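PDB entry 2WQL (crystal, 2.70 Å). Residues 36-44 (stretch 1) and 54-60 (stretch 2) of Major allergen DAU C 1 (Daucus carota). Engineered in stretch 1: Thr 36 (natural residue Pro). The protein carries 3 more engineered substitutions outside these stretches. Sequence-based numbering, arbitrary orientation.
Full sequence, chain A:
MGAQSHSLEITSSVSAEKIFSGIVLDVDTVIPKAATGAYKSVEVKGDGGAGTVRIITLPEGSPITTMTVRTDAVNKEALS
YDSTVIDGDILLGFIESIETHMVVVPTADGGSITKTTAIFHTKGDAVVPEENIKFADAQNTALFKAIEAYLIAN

Stretch 1 36-44: TGAYKSVEV
Stretch 2 54-60: RIITLPE

Two antiparallel β-strands, Ser 41 to Val 44 and Arg 54 to Thr 57, are joined by a backbone hydrogen-bond ladder; the loop before the first strand adds the ring of Tyr 39, and the segment after the second adds Pro 59. The strand axes run at 173° and approach to 4.7 Å. Ser 41 faces Thr 57 and Glu 43 faces Ile 55 as hydrogen-bonded pairs (CA-CA 5.3 and 5.0 Å); Val 42 with Ile 56 and Val 44 with Arg 54 are the non-hydrogen-bonded pairs (CA-CA 4.7 and 4.6 Å).

Extended backbones, with phi/psi from -99/108 at Ile 55 to -162/158 at Ser 41, align the amides. Ser 41 N reaches Thr 57 O at 3.2 Å and Thr 57 N returns to Ser 41 O at 3.1 Å; Glu 43 N to Ile 55 O is 3.0 Å, Ile 55 N to Glu 43 O 2.9 Å. Lys 40 N also donates to Thr 57 O at 2.8 Å; Lys 40 itself, at -79/-43, has left the extended conformation. Its CB points toward stretch 2, but the all-t chain leads away, CD lying 4.3 Å from Thr 57 CG2.

Alternation sends Val 42, Val 44, Arg 54 and Ile 56 to one face. Ile 56 (m, t) is buried: its CG1 packs 3.7 Å from Val 42 CG1, and its CG2 lies 3.9 Å from the Tyr 39 ring centroid, 9° off the normal. Tyr 39 (m, chi2 -7°) thus offers a flat apolar surface to the CG2 methyl of β-branched Ile 56. Val 42 has an off-well chi1 of -145°; Val 44 is t. Arg 54 (m, t, t, chi4 86°) brings NE to 4.1 Å from Val 44 CG2; a long arginine can lie beside a valine while its polar end is satisfied, NE and NH2 being hydrogen-bonded elsewhere in the structure.

On the other face, compact Ser 41 (p) places OG 3.5 Å from CB of Thr 57 (m), while Glu 43 (m), modelled only to CG, and Ile 55 (m, t) meet CB to CB at 4.2 Å. The rigid ring of Pro 59 sets CD 3.5 Å from Ala 38 O. The contact buries 604 Å² in all.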

# COMPACT_ATOMS: atom_id res chain seq x y z
N THR A 36 -17.93 28.36 0.16
CA THR A 36 -18.91 29.43 0.07
C THR A 36 -19.12 29.99 -1.36
O THR A 36 -20.27 30.30 -1.74
CB THR A 36 -18.60 30.58 1.05
OG1 THR A 36 -19.70 31.49 1.06
CG2 THR A 36 -17.32 31.31 0.65
N GLY A 37 -18.05 30.11 -2.13
CA GLY A 37 -18.17 30.65 -3.49
C GLY A 37 -18.08 29.64 -4.63
O GLY A 37 -18.22 30.02 -5.79
N ALA A 38 -17.84 28.37 -4.31
CA ALA A 38 -17.64 27.36 -5.35
C ALA A 38 -18.75 27.39 -6.41
O ALA A 38 -18.45 27.39 -7.62
CB ALA A 38 -17.53 25.96 -4.74
N TYR A 39 -20.01 27.41 -5.98
CA TYR A 39 -21.16 27.43 -6.89
C TYR A 39 -21.73 28.84 -7.05
O TYR A 39 -21.83 29.58 -6.09
CB TYR A 39 -22.28 26.53 -6.37
CG TYR A 39 -22.03 25.03 -6.40
CD1 TYR A 39 -20.90 24.46 -7.01
CD2 TYR A 39 -23.00 24.16 -5.85
CE1 TYR A 39 -20.73 23.05 -7.03
CE2 TYR A 39 -22.84 22.76 -5.87
CZ TYR A 39 -21.71 22.21 -6.45
OH TYR A 39 -21.62 20.83 -6.44
N LYS A 40 -22.13 29.18 -8.26
CA LYS A 40 -22.91 30.39 -8.48
C LYS A 40 -24.37 30.15 -8.09
O LYS A 40 -25.00 31.01 -7.46
CB LYS A 40 -22.82 30.86 -9.93
CG LYS A 40 -23.48 32.21 -10.16
CD LYS A 40 -23.41 32.65 -11.62
CE LYS A 40 -24.14 34.00 -11.80
NZ LYS A 40 -24.23 34.43 -13.22
N SER A 41 -24.91 29.00 -8.48
CA SER A 41 -26.29 28.63 -8.14
C SER A 41 -26.51 27.13 -8.31
O SER A 41 -25.77 26.47 -9.05
CB SER A 41 -27.30 29.39 -9.03
OG SER A 41 -27.23 28.97 -10.39
N VAL A 42 -27.54 26.60 -7.63
CA VAL A 42 -27.95 25.20 -7.75
C VAL A 42 -29.47 25.13 -7.78
O VAL A 42 -30.12 25.59 -6.83
CB VAL A 42 -27.50 24.35 -6.55
CG1 VAL A 42 -27.14 22.96 -6.99
CG2 VAL A 42 -26.33 25.00 -5.85
N GLU A 43 -30.05 24.58 -8.84
CA GLU A 43 -31.47 24.25 -8.85
C GLU A 43 -31.60 22.75 -8.57
O GLU A 43 -31.04 21.95 -9.29
CB GLU A 43 -32.14 24.61 -10.17
CG GLU A 43 -32.34 26.13 -10.41
N VAL A 44 -32.30 22.39 -7.50
CA VAL A 44 -32.50 20.99 -7.11
C VAL A 44 -33.94 20.59 -7.39
O VAL A 44 -34.85 21.19 -6.83
CB VAL A 44 -32.21 20.78 -5.61
CG1 VAL A 44 -32.44 19.34 -5.21
CG2 VAL A 44 -30.79 21.21 -5.28
N ARG A 54 -29.97 17.90 -10.43
CA ARG A 54 -29.41 19.18 -10.02
C ARG A 54 -28.83 19.93 -11.21
O ARG A 54 -27.98 19.40 -11.93
CB ARG A 54 -28.30 18.97 -9.00
CG ARG A 54 -28.77 18.44 -7.66
CD ARG A 54 -27.62 18.32 -6.67
NE ARG A 54 -28.12 18.04 -5.33
CZ ARG A 54 -28.40 16.83 -4.85
NH1 ARG A 54 -28.21 15.76 -5.59
NH2 ARG A 54 -28.88 16.70 -3.63
N ILE A 55 -29.28 21.16 -11.41
CA ILE A 55 -28.71 22.04 -12.43
C ILE A 55 -27.72 23.00 -11.75
O ILE A 55 -28.12 23.89 -11.01
CB ILE A 55 -29.80 22.83 -13.19
CG1 ILE A 55 -30.82 21.87 -13.81
CG2 ILE A 55 -29.18 23.72 -14.28
CD1 ILE A 55 -32.07 22.53 -14.43
N ILE A 56 -26.43 22.79 -11.99
CA ILE A 56 -25.37 23.53 -11.31
C ILE A 56 -24.70 24.55 -12.25
O ILE A 56 -24.44 24.25 -13.42
CB ILE A 56 -24.32 22.57 -10.74
CG1 ILE A 56 -24.96 21.65 -9.69
CG2 ILE A 56 -23.18 23.34 -10.12
CD1 ILE A 56 -24.17 20.38 -9.42
N THR A 57 -24.44 25.74 -11.73
CA THR A 57 -23.81 26.82 -12.48
C THR A 57 -22.63 27.37 -11.69
O THR A 57 -22.79 27.76 -10.54
CB THR A 57 -24.80 27.96 -12.77
OG1 THR A 57 -25.99 27.43 -13.35
CG2 THR A 57 -24.20 28.97 -13.73
N LEU A 58 -21.45 27.38 -12.31
CA LEU A 58 -20.24 27.93 -11.69
C LEU A 58 -20.01 29.36 -12.18
O LEU A 58 -20.63 29.79 -13.15
CB LEU A 58 -19.03 27.05 -12.01
CG LEU A 58 -19.03 25.67 -11.35
CD1 LEU A 58 -20.04 24.79 -12.05
CD2 LEU A 58 -17.64 25.04 -11.40
N PRO A 59 -19.12 30.11 -11.50
CA PRO A 59 -18.90 31.53 -11.86
C PRO A 59 -18.49 31.78 -13.32
O PRO A 59 -17.97 30.89 -14.00
CB PRO A 59 -17.79 31.96 -10.90
CG PRO A 59 -17.95 31.06 -9.71
CD PRO A 59 -18.45 29.75 -10.24
N GLU A 60 -18.70 33.02 -13.76
CA GLU A 60 -18.62 33.41 -15.18
C GLU A 60 -17.36 32.92 -15.94
O GLU A 60 -17.47 32.33 -17.02
CB GLU A 60 -18.75 34.94 -15.32